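Long-range contacts in acarbose Kinase Mak1 (Uncultured bacterium, PDB 6WB4), which probably phosphorylates the antidiabetic drug acarbose using ATP, as a pfkB-family carbohydrate kinase, and so probably confers resistance to it: residues B[25-30]-B[77-82]; B[35-40]-B[55-60]; B[109-114]-B[133-138]; B[203-208]-B[227-232]. All coordinates share one frame; numbering follows the deposited sequence.

Contact 1 (B[25-30]-B[77-82])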
loop_
_atom_site.group_PDB
_atom_site.type_symbol
_atom_site.label_atom_id
_atom_site.label_comp_id
_atom_site.label_asym_id
_atom_site.label_seq_id
_atom_site.Cartn_x
_atom_site.Cartn_y
_atom_site.Cartn_z
ATOM N N ASP B 25 -2.216 32.578 7.749
ATOM C CA ASP B 25 -1.223 32.717 8.800
ATOM C C ASP B 25 -0.009 31.860 8.480
ATOM O O ASP B 25 1.138 32.301 8.601
ATOM C CB ASP B 25 -1.820 32.342 10.150
ATOM C CG ASP B 25 -2.904 33.309 10.579
ATOM O OD1 ASP B 25 -2.612 34.523 10.644
ATOM O OD2 ASP B 25 -4.047 32.858 10.824
ATOM N N VAL B 26 -0.258 30.619 8.084
ATOM C CA VAL B 26 0.841 29.742 7.740
ATOM C C VAL B 26 0.630 29.049 6.398
ATOM O O VAL B 26 -0.345 28.315 6.196
ATOM C CB VAL B 26 1.054 28.681 8.816
ATOM C CG1 VAL B 26 2.108 27.690 8.366
ATOM C CG2 VAL B 26 1.453 29.337 10.123
ATOM N N LEU B 27 1.548 29.296 5.473
ATOM C CA LEU B 27 1.594 28.520 4.249
ATOM C C LEU B 27 2.602 27.389 4.424
ATOM O O LEU B 27 3.728 27.621 4.856
ATOM C CB LEU B 27 1.950 29.402 3.061
ATOM C CG LEU B 27 2.149 28.694 1.721
ATOM C CD1 LEU B 27 0.896 27.944 1.272
ATOM C CD2 LEU B 27 2.548 29.722 0.686
ATOM N N VAL B 28 2.181 26.163 4.124
ATOM C CA VAL B 28 3.081 25.013 4.129
ATOM C C VAL B 28 3.470 24.713 2.689
ATOM O O VAL B 28 2.611 24.655 1.810
ATOM C CB VAL B 28 2.435 23.765 4.766
ATOM C CG1 VAL B 28 3.443 22.600 4.811
ATOM C CG2 VAL B 28 1.941 24.083 6.170
ATOM N N VAL B 29 4.758 24.523 2.441
ATOM C CA VAL B 29 5.224 24.283 1.083
ATOM C C VAL B 29 5.820 22.891 0.905
ATOM O O VAL B 29 6.883 22.599 1.446
ATOM C CB VAL B 29 6.292 25.322 0.671
ATOM C CG1 VAL B 29 6.842 24.999 -0.706
ATOM C CG2 VAL B 29 5.710 26.706 0.671
ATOM N N GLY B 30 5.128 22.037 0.154
ATOM C CA GLY B 30 5.642 20.725 -0.178
ATOM C C GLY B 30 5.445 19.638 0.861
ATOM O O GLY B 30 5.091 19.914 2.009
ATOM N N ALA B 77 -5.528 30.180 9.996
ATOM C CA ALA B 77 -5.685 29.854 8.589
ATOM C C ALA B 77 -4.392 29.287 8.000
ATOM O O ALA B 77 -3.414 30.017 7.820
ATOM C CB ALA B 77 -6.125 31.099 7.808
ATOM N N SER B 78 -4.384 27.994 7.701
ATOM C CA SER B 78 -3.235 27.383 7.048
ATOM C C SER B 78 -3.553 27.157 5.578
ATOM O O SER B 78 -4.714 27.227 5.173
ATOM C CB SER B 78 -2.854 26.061 7.709
ATOM O OG SER B 78 -3.892 25.104 7.575
ATOM N N ALA B 79 -2.519 26.903 4.781
ATOM C CA ALA B 79 -2.686 26.602 3.362
ATOM C C ALA B 79 -1.535 25.741 2.871
ATOM O O ALA B 79 -0.461 25.732 3.471
ATOM C CB ALA B 79 -2.778 27.878 2.545
HETATM N N MSE B 80 -1.758 25.026 1.775
HETATM C CA MSE B 80 -0.738 24.133 1.216
HETATM C C MSE B 80 -0.458 24.453 -0.255
HETATM O O MSE B 80 -1.375 24.695 -1.043
HETATM C CB MSE B 80 -1.167 22.654 1.363
HETATM C CG MSE B 80 -0.284 21.651 0.611
HETATM SE SE MSE B 80 1.453 21.284 1.479
HETATM C CE MSE B 80 0.767 20.717 3.213
ATOM N N ALA B 81 0.819 24.464 -0.611
ATOM C CA ALA B 81 1.240 24.550 -2.005
ATOM C C ALA B 81 2.152 23.370 -2.285
ATOM O O ALA B 81 3.128 23.157 -1.561
ATOM C CB ALA B 81 1.970 25.890 -2.296
ATOM N N ASP B 82 1.858 22.611 -3.334
ATOM C CA ASP B 82 2.622 21.399 -3.572
ATOM C C ASP B 82 2.414 20.785 -4.953
ATOM O O ASP B 82 1.572 21.224 -5.718
ATOM C CB ASP B 82 2.284 20.381 -2.485
ATOM C CG ASP B 82 3.368 19.348 -2.297
ATOM O OD1 ASP B 82 4.254 19.255 -3.175
ATOM O OD2 ASP B 82 3.347 18.659 -1.256
#
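Val28 and selenomethionine Met80 pack together on the buried face covered by helix 65-73. Met80 is bent at chi2 and chi3, 76° and 56°, which curls the label's methyl back across the strands until CE lies 3.6 Å from Val28 CG1. On the other face Leu27 does the packing: its CG stands anti to the backbone N (chi1 175°), and the CD1 branch turns in over the neighbouring strand, 3.9 Å from Ala79 CB and 4.3 Å from Ala81 CB. Backbone bonds run between the two clusters, in the plane of the sheet, among them Val28 N to Ala79 O at 2.8 Å and Ala81 N to Val28 O at 3.0 Å. Strands 24-29 and 78-84 are parallel neighbours in the central sheet of the pfkB-family alpha/beta fold, with strand 152-157 on the far side of 24-29. Between them the chain makes the excursion of strands 34-39 and 57-60 before returning through helix 65-73, and Ser78 OG is bonded to Ala68 O of that helix. Toward Asp25 the contact opens into partly exposed chain, where side chains hardly pack. There Ala77 O receives both Asp25 N and Val26 N, the latter at 3.2 Å, while Ala77 N reaches the anti side of Asp25 OD2, also at 3.2 Å. At the buried opposite end Asp82 sets its carboxylate against Gly30, with OD2 bonded to Val32 N.

Contact 2 (B[35-40]-B[55-60])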
loop_
_atom_site.group_PDB
_atom_site.type_symbol
_atom_site.label_atom_id
_atom_site.label_comp_id
_atom_site.label_asym_id
_atom_site.label_seq_id
_atom_site.Cartn_x
_atom_site.Cartn_y
_atom_site.Cartn_z
ATOM N N ASP B 35 -0.396 7.640 2.065
ATOM C CA ASP B 35 0.104 6.484 2.779
ATOM C C ASP B 35 -0.824 5.284 2.628
ATOM O O ASP B 35 -2.048 5.419 2.715
ATOM C CB ASP B 35 0.299 6.814 4.259
ATOM C CG ASP B 35 1.519 7.672 4.510
ATOM O OD1 ASP B 35 2.385 7.768 3.610
ATOM O OD2 ASP B 35 1.630 8.229 5.624
ATOM N N HIS B 36 -0.229 4.126 2.351
ATOM C CA HIS B 36 -0.930 2.847 2.429
ATOM C C HIS B 36 -0.437 2.176 3.710
ATOM O O HIS B 36 0.739 1.824 3.816
ATOM C CB HIS B 36 -0.660 1.969 1.198
ATOM C CG HIS B 36 -1.044 2.602 -0.106
ATOM N ND1 HIS B 36 -2.323 2.534 -0.620
ATOM C CD2 HIS B 36 -0.312 3.297 -1.009
ATOM C CE1 HIS B 36 -2.364 3.171 -1.778
ATOM N NE2 HIS B 36 -1.157 3.644 -2.037
ATOM N N ILE B 37 -1.311 2.050 4.704
ATOM C CA ILE B 37 -0.868 1.606 6.022
ATOM C C ILE B 37 -1.171 0.126 6.254
ATOM O O ILE B 37 -2.328 -0.294 6.227
ATOM C CB ILE B 37 -1.516 2.451 7.147
ATOM C CG1 ILE B 37 -1.219 3.940 6.933
ATOM C CG2 ILE B 37 -0.996 2.005 8.506
ATOM C CD1 ILE B 37 -2.134 4.863 7.702
ATOM N N VAL B 38 -0.128 -0.660 6.504
ATOM C CA VAL B 38 -0.309 -2.092 6.692
ATOM C C VAL B 38 0.041 -2.520 8.115
ATOM O O VAL B 38 1.171 -2.344 8.565
ATOM C CB VAL B 38 0.546 -2.902 5.697
ATOM C CG1 VAL B 38 0.031 -4.323 5.613
ATOM C CG2 VAL B 38 0.511 -2.263 4.320
ATOM N N ARG B 39 -0.932 -3.099 8.808
ATOM C CA ARG B 39 -0.726 -3.578 10.171
ATOM C C ARG B 39 -0.158 -5.004 10.155
ATOM O O ARG B 39 -0.804 -5.932 9.665
ATOM C CB ARG B 39 -2.054 -3.501 10.931
ATOM C CG ARG B 39 -2.748 -2.157 10.697
ATOM C CD ARG B 39 -4.226 -2.107 11.089
ATOM N NE ARG B 39 -4.468 -2.130 12.528
ATOM C CZ ARG B 39 -5.682 -2.159 13.073
ATOM N NH1 ARG B 39 -6.755 -2.165 12.294
ATOM N NH2 ARG B 39 -5.829 -2.173 14.395
ATOM N N VAL B 40 1.057 -5.174 10.677
ATOM C CA VAL B 40 1.737 -6.474 10.621
ATOM C C VAL B 40 2.013 -7.093 11.988
ATOM O O VAL B 40 2.040 -6.396 13.001
ATOM C CB VAL B 40 3.086 -6.384 9.860
ATOM C CG1 VAL B 40 2.875 -5.854 8.451
ATOM C CG2 VAL B 40 4.105 -5.537 10.631
ATOM N N PRO B 55 -7.546 -4.971 7.316
ATOM C CA PRO B 55 -7.737 -4.089 6.161
ATOM C C PRO B 55 -6.706 -2.972 6.054
ATOM O O PRO B 55 -6.415 -2.259 7.015
ATOM C CB PRO B 55 -9.142 -3.523 6.377
ATOM C CG PRO B 55 -9.545 -3.947 7.737
ATOM C CD PRO B 55 -8.803 -5.170 8.043
ATOM N N ILE B 56 -6.155 -2.851 4.853
ATOM C CA ILE B 56 -5.156 -1.845 4.538
ATOM C C ILE B 56 -5.798 -0.515 4.169
ATOM O O ILE B 56 -6.445 -0.391 3.128
ATOM C CB ILE B 56 -4.273 -2.300 3.379
ATOM C CG1 ILE B 56 -3.652 -3.663 3.693
ATOM C CG2 ILE B 56 -3.213 -1.263 3.100
ATOM C CD1 ILE B 56 -2.941 -4.302 2.526
ATOM N N VAL B 57 -5.617 0.480 5.028
ATOM C CA VAL B 57 -6.242 1.776 4.806
ATOM C C VAL B 57 -5.322 2.751 4.058
ATOM O O VAL B 57 -4.118 2.833 4.319
ATOM C CB VAL B 57 -6.706 2.384 6.142
ATOM C CG1 VAL B 57 -8.036 1.764 6.554
ATOM C CG2 VAL B 57 -5.671 2.152 7.222
ATOM N N THR B 58 -5.899 3.451 3.090
ATOM C CA THR B 58 -5.193 4.489 2.353
ATOM C C THR B 58 -5.527 5.879 2.883
ATOM O O THR B 58 -6.684 6.280 2.862
ATOM C CB THR B 58 -5.538 4.450 0.855
ATOM O OG1 THR B 58 -5.201 3.167 0.312
ATOM C CG2 THR B 58 -4.775 5.522 0.112
ATOM N N VAL B 59 -4.516 6.611 3.354
ATOM C CA VAL B 59 -4.698 7.994 3.810
ATOM C C VAL B 59 -3.602 8.946 3.322
ATOM O O VAL B 59 -2.561 8.519 2.820
ATOM C CB VAL B 59 -4.762 8.100 5.354
ATOM C CG1 VAL B 59 -5.782 7.134 5.931
ATOM C CG2 VAL B 59 -3.394 7.902 5.968
ATOM N N VAL B 60 -3.841 10.242 3.502
ATOM C CA VAL B 60 -2.836 11.259 3.233
ATOM C C VAL B 60 -1.784 11.161 4.316
ATOM O O VAL B 60 -2.114 10.980 5.481
ATOM C CB VAL B 60 -3.459 12.693 3.210
ATOM C CG1 VAL B 60 -2.440 13.747 2.796
ATOM C CG2 VAL B 60 -4.679 12.727 2.324
#
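His36 and Thr58 lie side by side and point the same way from an antiparallel non-hydrogen-bonded pair. Thr58 OG1 stands beside its own backbone N, chi1 -59°, and approaches the imidazole obliquely; ND1 gives it a weak bond of 3.1 Å, bent to 123° at the hydrogen. Ile37 and Val59 occupy the other face, diagonal neighbours, Val59 being paired with Asp35, and their side chains cross obliquely with Ile37 CD1 3.7 Å from Val59 CG2. Farther along, Val38 and Ile56 run alongside each other, methyl to methyl, CG2 to CG2 at 4.0 Å. Val59 N to Asp35 O, 2.8 Å, joins the backbones. Strand 57-60 is an outer strand of the four-stranded lid sheet, and strand 34-39 lies between it and strand 115-120. The lid also takes part in the dimer, much as in ribokinase: the His36 ring meets His36 of the second subunit, and Ile56 N is bonded to Asp131 of that subunit. The nearest side-chain atom of Asp35 is about 3 Å from a bound calcium ion. With one weak polar side-chain link, cohesion here probably comes mostly from backbone bonds and branched aliphatic packing.

Contact 3 (B[109-114]-B[133-138]). With GLC (alpha-D-glucopyranose), chain D.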
loop_
_atom_site.group_PDB
_atom_site.type_symbol
_atom_site.label_atom_id
_atom_site.label_comp_id
_atom_site.label_asym_id
_atom_site.label_seq_id
_atom_site.Cartn_x
_atom_site.Cartn_y
_atom_site.Cartn_z
ATOM N N HIS B 109 2.398 16.468 -11.913
ATOM C CA HIS B 109 3.510 15.932 -12.686
ATOM C C HIS B 109 3.206 14.503 -13.128
ATOM O O HIS B 109 2.558 13.748 -12.400
ATOM C CB HIS B 109 4.805 15.969 -11.876
ATOM C CG HIS B 109 6.025 15.650 -12.685
ATOM N ND1 HIS B 109 6.505 14.365 -12.827
ATOM C CD2 HIS B 109 6.864 16.444 -13.393
ATOM C CE1 HIS B 109 7.585 14.380 -13.587
ATOM N NE2 HIS B 109 7.824 15.631 -13.943
ATOM N N ILE B 110 3.682 14.149 -14.321
ATOM C CA ILE B 110 3.384 12.861 -14.943
ATOM C C ILE B 110 3.788 11.660 -14.082
ATOM O O ILE B 110 3.119 10.621 -14.097
ATOM C CB ILE B 110 4.060 12.742 -16.321
ATOM C CG1 ILE B 110 5.539 13.117 -16.226
ATOM C CG2 ILE B 110 3.358 13.636 -17.333
ATOM C CD1 ILE B 110 6.337 12.707 -17.446
ATOM N N SER B 111 4.867 11.814 -13.320
ATOM C CA SER B 111 5.374 10.745 -12.466
ATOM C C SER B 111 4.367 10.405 -11.362
ATOM O O SER B 111 4.486 9.370 -10.701
ATOM C CB SER B 111 6.728 11.124 -11.859
ATOM O OG SER B 111 6.717 12.451 -11.356
ATOM N N GLY B 112 3.385 11.285 -11.164
ATOM C CA GLY B 112 2.325 11.039 -10.204
ATOM C C GLY B 112 2.554 11.501 -8.777
ATOM O O GLY B 112 3.572 12.101 -8.448
ATOM N N THR B 113 1.551 11.259 -7.943
ATOM C CA THR B 113 1.563 11.633 -6.535
ATOM C C THR B 113 2.570 10.820 -5.721
ATOM O O THR B 113 2.737 9.625 -5.962
ATOM C CB THR B 113 0.166 11.444 -5.940
ATOM O OG1 THR B 113 -0.774 12.214 -6.698
ATOM C CG2 THR B 113 0.132 11.854 -4.475
ATOM N N ARG B 114 3.234 11.466 -4.762
ATOM C CA ARG B 114 4.117 10.771 -3.833
ATOM C C ARG B 114 3.310 9.779 -3.022
ATOM O O ARG B 114 2.222 10.101 -2.555
ATOM C CB ARG B 114 4.821 11.746 -2.886
ATOM C CG ARG B 114 5.547 12.885 -3.541
ATOM C CD ARG B 114 6.205 13.761 -2.474
ATOM N NE ARG B 114 6.646 15.055 -3.002
ATOM C CZ ARG B 114 5.910 16.162 -3.001
ATOM N NH1 ARG B 114 4.678 16.151 -2.503
ATOM N NH2 ARG B 114 6.407 17.284 -3.495
ATOM N N ARG B 133 8.524 9.423 -6.400
ATOM C CA ARG B 133 7.999 9.565 -7.768
ATOM C C ARG B 133 8.685 10.671 -8.581
ATOM O O ARG B 133 9.243 10.400 -9.644
ATOM C CB ARG B 133 6.474 9.815 -7.756
ATOM C CG ARG B 133 5.610 8.581 -7.521
ATOM C CD ARG B 133 5.909 7.495 -8.548
ATOM N NE ARG B 133 5.132 6.269 -8.348
ATOM C CZ ARG B 133 4.014 5.979 -9.008
ATOM N NH1 ARG B 133 3.535 6.823 -9.911
ATOM N NH2 ARG B 133 3.375 4.845 -8.768
ATOM N N HIS B 134 8.584 11.917 -8.121
ATOM C CA HIS B 134 9.097 13.075 -8.870
ATOM C C HIS B 134 10.627 13.048 -9.078
ATOM O O HIS B 134 11.376 12.667 -8.179
ATOM C CB HIS B 134 8.698 14.369 -8.158
ATOM C CG HIS B 134 7.252 14.420 -7.765
ATOM N ND1 HIS B 134 6.793 15.211 -6.735
ATOM C CD2 HIS B 134 6.171 13.763 -8.245
ATOM C CE1 HIS B 134 5.491 15.036 -6.594
ATOM N NE2 HIS B 134 5.088 14.165 -7.501
ATOM N N PRO B 135 11.091 13.502 -10.254
ATOM C CA PRO B 135 12.526 13.615 -10.544
ATOM C C PRO B 135 13.260 14.477 -9.517
ATOM O O PRO B 135 12.764 15.546 -9.160
ATOM C CB PRO B 135 12.556 14.287 -11.921
ATOM C CG PRO B 135 11.238 13.975 -12.528
ATOM C CD PRO B 135 10.265 13.946 -11.395
ATOM N N PHE B 136 14.417 14.008 -9.050
ATOM C CA PHE B 136 15.202 14.730 -8.053
ATOM C C PHE B 136 15.447 16.197 -8.432
ATOM O O PHE B 136 15.344 17.087 -7.592
ATOM C CB PHE B 136 16.549 14.037 -7.827
ATOM C CG PHE B 136 17.362 14.661 -6.733
ATOM C CD1 PHE B 136 17.139 14.319 -5.408
ATOM C CD2 PHE B 136 18.315 15.625 -7.023
ATOM C CE1 PHE B 136 17.873 14.906 -4.393
ATOM C CE2 PHE B 136 19.053 16.222 -6.014
ATOM C CZ PHE B 136 18.832 15.862 -4.697
ATOM N N GLU B 137 15.786 16.441 -9.692
ATOM C CA GLU B 137 16.138 17.786 -10.142
ATOM C C GLU B 137 14.917 18.577 -10.631
ATOM O O GLU B 137 15.066 19.606 -11.292
ATOM C CB GLU B 137 17.189 17.718 -11.260
ATOM C CG GLU B 137 18.586 17.272 -10.824
ATOM C CD GLU B 137 19.272 18.237 -9.872
ATOM O OE1 GLU B 137 18.884 19.424 -9.811
ATOM O OE2 GLU B 137 20.218 17.802 -9.182
ATOM N N PHE B 138 13.717 18.096 -10.320
ATOM C CA PHE B 138 12.486 18.785 -10.721
ATOM C C PHE B 138 12.171 20.032 -9.899
ATOM O O PHE B 138 12.341 20.045 -8.681
ATOM C CB PHE B 138 11.282 17.844 -10.640
ATOM C CG PHE B 138 9.961 18.525 -10.908
ATOM C CD1 PHE B 138 9.633 18.953 -12.187
ATOM C CD2 PHE B 138 9.055 18.751 -9.880
ATOM C CE1 PHE B 138 8.418 19.589 -12.444
ATOM C CE2 PHE B 138 7.839 19.390 -10.125
ATOM C CZ PHE B 138 7.521 19.809 -11.411
HETATM C C1 GLC D . 18.159 11.383 -3.608
HETATM C C2 GLC D . 18.988 11.161 -2.333
HETATM C C3 GLC D . 18.659 12.120 -1.180
HETATM C C4 GLC D . 17.200 12.585 -1.156
HETATM C C5 GLC D . 16.342 11.685 -2.037
HETATM C C6 GLC D . 14.855 12.033 -1.954
HETATM O O1 GLC D . 18.099 10.148 -4.334
HETATM O O2 GLC D . 18.858 9.799 -1.892
HETATM O O3 GLC D . 19.541 13.251 -1.235
HETATM O O4 GLC D . 16.713 12.572 0.188
HETATM O O5 GLC D . 16.819 11.838 -3.374
HETATM O O6 GLC D . 14.623 13.407 -2.299
#
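Arg133 grips the 109-114 loop with NH1, which gives Ser111 O a bond of 2.8 Å at 164°. The oxygen lies in the guanidinium plane, though the donor is tilted from the carbonyl plane. Next to it the His134 ring brings its NE2 edge to Gly112 O, 2.7 Å away; the bond is weak because the hydrogen angle is only 126°. The same ring sets its CE1 over one face of the Arg114 guanidinium, 3.8 Å from Arg114 CZ and offset toward the rim, the planes 62° apart. At the far end His109 and Phe138 form an edge-to-face pair with centroids 4.8 Å apart, His109 CD2 set over the phenyl face. Pro135 CD approaches the CE1 corner of that imidazole at 3.5 Å. Loop 109-114 links the two sheets of the kinase, running from strand 104-108 of the central sheet to strand 115-120 of the lid; 133-138 leads from lid strand 126-131 to helix 143-151. One shell out, within a type I turn from His109 to Gly112, Ser111 N also bonds to His109 ND1 at 3.1 Å, tilted from the ring plane, which should limit the ring's rotation. Arg114 is stretched from CG to NE and is held at its tip by Val32 O and a salt bridge to Asp82. Arg133 NE is paired with Asp131, while NH2 reaches Ile56 O of the second subunit. A second type I turn, Pro135 to Phe138, carries Phe136 away toward the sugar, where CD1 at the ring edge lies 3.2 Å from glucose O5.

Contact 4 (B[203-208]-B[227-232]). With ATP (adenosine-5'-triphosphate), chain H.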
loop_
_atom_site.group_PDB
_atom_site.type_symbol
_atom_site.label_atom_id
_atom_site.label_comp_id
_atom_site.label_asym_id
_atom_site.label_seq_id
_atom_site.Cartn_x
_atom_site.Cartn_y
_atom_site.Cartn_z
ATOM N N VAL B 203 14.613 20.403 14.344
ATOM C CA VAL B 203 15.353 19.212 13.951
ATOM C C VAL B 203 15.216 18.111 15.000
ATOM O O VAL B 203 15.075 18.389 16.194
ATOM C CB VAL B 203 16.847 19.534 13.715
ATOM C CG1 VAL B 203 17.483 20.078 14.990
ATOM C CG2 VAL B 203 17.601 18.302 13.189
ATOM N N SER B 204 15.220 16.867 14.533
ATOM C CA SER B 204 15.173 15.697 15.399
ATOM C C SER B 204 16.524 15.438 16.031
ATOM O O SER B 204 17.559 15.716 15.423
ATOM C CB SER B 204 14.727 14.466 14.615
ATOM O OG SER B 204 14.731 13.315 15.441
ATOM N N ALA B 205 16.520 14.931 17.258
ATOM C CA ALA B 205 17.769 14.540 17.915
ATOM C C ALA B 205 18.269 13.191 17.409
ATOM O O ALA B 205 19.458 12.891 17.498
ATOM C CB ALA B 205 17.588 14.497 19.417
ATOM N N ALA B 206 17.346 12.400 16.867
ATOM C CA ALA B 206 17.560 10.985 16.551
ATOM C C ALA B 206 18.883 10.641 15.864
ATOM O O ALA B 206 19.509 9.634 16.197
ATOM C CB ALA B 206 16.399 10.483 15.694
ATOM N N ALA B 207 19.320 11.485 14.934
ATOM C CA ALA B 207 20.510 11.187 14.142
ATOM C C ALA B 207 21.600 12.233 14.349
ATOM O O ALA B 207 22.514 12.360 13.536
ATOM C CB ALA B 207 20.148 11.083 12.669
ATOM N N LEU B 208 21.490 12.983 15.437
ATOM C CA LEU B 208 22.327 14.151 15.658
ATOM C C LEU B 208 23.602 13.823 16.414
ATOM O O LEU B 208 23.592 13.650 17.629
ATOM C CB LEU B 208 21.518 15.222 16.397
ATOM C CG LEU B 208 21.637 16.686 15.962
ATOM C CD1 LEU B 208 21.623 16.856 14.456
ATOM C CD2 LEU B 208 20.466 17.429 16.568
ATOM N N VAL B 227 17.137 27.372 17.456
ATOM C CA VAL B 227 17.068 26.012 16.938
ATOM C C VAL B 227 16.357 25.125 17.943
ATOM O O VAL B 227 16.763 25.031 19.100
ATOM C CB VAL B 227 18.466 25.424 16.641
ATOM C CG1 VAL B 227 18.350 23.954 16.266
ATOM C CG2 VAL B 227 19.155 26.199 15.529
ATOM N N VAL B 228 15.281 24.492 17.507
ATOM C CA VAL B 228 14.547 23.597 18.381
ATOM C C VAL B 228 14.882 22.143 18.098
ATOM O O VAL B 228 14.589 21.623 17.016
ATOM C CB VAL B 228 13.034 23.794 18.242
ATOM C CG1 VAL B 228 12.295 22.854 19.189
ATOM C CG2 VAL B 228 12.668 25.248 18.516
ATOM N N VAL B 229 15.498 21.490 19.078
ATOM C CA VAL B 229 15.816 20.076 18.964
ATOM C C VAL B 229 14.783 19.267 19.710
ATOM O O VAL B 229 14.595 19.437 20.911
ATOM C CB VAL B 229 17.216 19.751 19.509
ATOM C CG1 VAL B 229 17.541 18.287 19.271
ATOM C CG2 VAL B 229 18.259 20.648 18.843
HETATM N N MSE B 230 14.103 18.390 18.988
HETATM C CA MSE B 230 13.089 17.543 19.592
HETATM C C MSE B 230 13.668 16.169 19.915
HETATM O O MSE B 230 14.446 15.612 19.136
HETATM C CB MSE B 230 11.878 17.448 18.666
HETATM C CG MSE B 230 11.043 18.729 18.686
HETATM SE SE MSE B 230 10.038 19.071 17.061
HETATM C CE MSE B 230 11.516 18.976 15.798
ATOM N N ALA B 231 13.304 15.640 21.082
ATOM C CA ALA B 231 13.933 14.428 21.596
ATOM C C ALA B 231 12.921 13.416 22.122
ATOM O O ALA B 231 13.286 12.464 22.812
ATOM C CB ALA B 231 14.918 14.783 22.678
ATOM N N GLY B 232 11.654 13.630 21.793
ATOM C CA GLY B 232 10.598 12.702 22.149
ATOM C C GLY B 232 10.487 12.423 23.634
ATOM O O GLY B 232 9.952 13.237 24.389
HETATM P PG ATP H . 8.519 12.931 12.950
HETATM O O1G ATP H . 7.992 11.544 13.238
HETATM O O2G ATP H . 9.882 12.966 12.297
HETATM O O3G ATP H . 7.506 13.863 12.331
HETATM P PB ATP H . 9.945 13.002 15.376
HETATM O O1B ATP H . 9.795 11.504 15.506
HETATM O O2B ATP H . 11.264 13.597 14.936
HETATM O O3B ATP H . 8.779 13.557 14.410
HETATM P PA ATP H . 10.233 13.271 18.166
HETATM O O1A ATP H . 11.668 13.743 18.130
HETATM O O2A ATP H . 9.933 11.817 18.454
HETATM O O3A ATP H . 9.529 13.678 16.776
HETATM O "O5'" ATP H . 9.411 14.181 19.217
HETATM C "C5'" ATP H . 8.973 15.492 18.847
HETATM C "C4'" ATP H . 8.334 16.243 20.017
HETATM O "O4'" ATP H . 7.057 15.687 20.352
HETATM C "C3'" ATP H . 9.180 16.210 21.281
HETATM O "O3'" ATP H . 9.906 17.428 21.447
HETATM C "C2'" ATP H . 8.192 16.034 22.415
HETATM O "O2'" ATP H . 7.945 17.279 23.078
HETATM C "C1'" ATP H . 6.922 15.512 21.765
HETATM N N9 ATP H . 6.916 14.063 22.062
HETATM C C8 ATP H . 7.271 13.084 21.206
HETATM N N7 ATP H . 7.177 11.861 21.788
HETATM C C5 ATP H . 6.759 12.059 23.053
HETATM C C6 ATP H . 6.449 11.197 24.212
HETATM N N6 ATP H . 6.575 9.853 24.126
HETATM N N1 ATP H . 6.040 11.800 25.351
HETATM C C2 ATP H . 5.910 13.138 25.441
HETATM N N3 ATP H . 6.171 13.982 24.430
HETATM C C4 ATP H . 6.589 13.511 23.231
#
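Val203 and Val229 stand side by side on one face of the sheet, while Ser204 and selenomethionine Met230 occupy the other, toward ATP; the flat peptide groups hydrogen-bond between them in the sheet plane. Val203 CG1 sits between its backbone N and carbonyl carbon, chi1 60°, and lies 4.0 Å from Val229 CG2. The second branch of Val229, CG1, takes Ala205 CB at 3.8 Å and Leu208 CD2 at 4.1 Å. On the nucleotide face Met230 turns at chi3, -54°, and lays its labelled end alongside strand 200-204, CE 3.6 Å from Val203 O, whereas its CG comes within 3.3 Å of ATP O3'; it also packs on Phe269. Between the strands Met230 N bonds to Val203 O at 3.0 Å, and Met230 O takes Ala205 N. Helix 211-221 connects these parallel strands in a beta-alpha-beta unit; their C-terminal ends, Ser204 and Met230, with Ala231 and Gly232 beyond, line the nucleotide pocket. Ser204 OG accepts Ala206 N at 3.1 Å, an ST turn that settles where the hydroxyl sits; it lies 3.5 Å from ATP O2B. Beyond Met230 a classic beta bulge, Ala231 and Gly232 opposite Gly235, brings Gly232 past the alpha-phosphate end of ATP. Neither segment offers ATP a charged side chain, so its phosphate charge is probably balanced from outside, for instance by the calcium ion near the Ser204 side chain.

Overall arrangement
Contacts 1 and 4 are buried pairings of parallel strands in the same central sheet, on opposite sides of the chain's centre; both rest on backbone ladders and apolar side chains, but contact 4 also borders ATP. Contacts 2 and 3 are only partly buried and lie farther out, their centres each about 20 Å from the centre of the chain. Contact 2 is antiparallel lid sheet, nested within the chain loop that contact 1 closes. Contact 3 joins irregular loops through arginine, histidine and aromatic side chains rather than a ladder. It touches contact 1 through the Asp82-Arg114 salt bridge, tying core sheet to lid loops, and both 2 and 3 reach the second subunit.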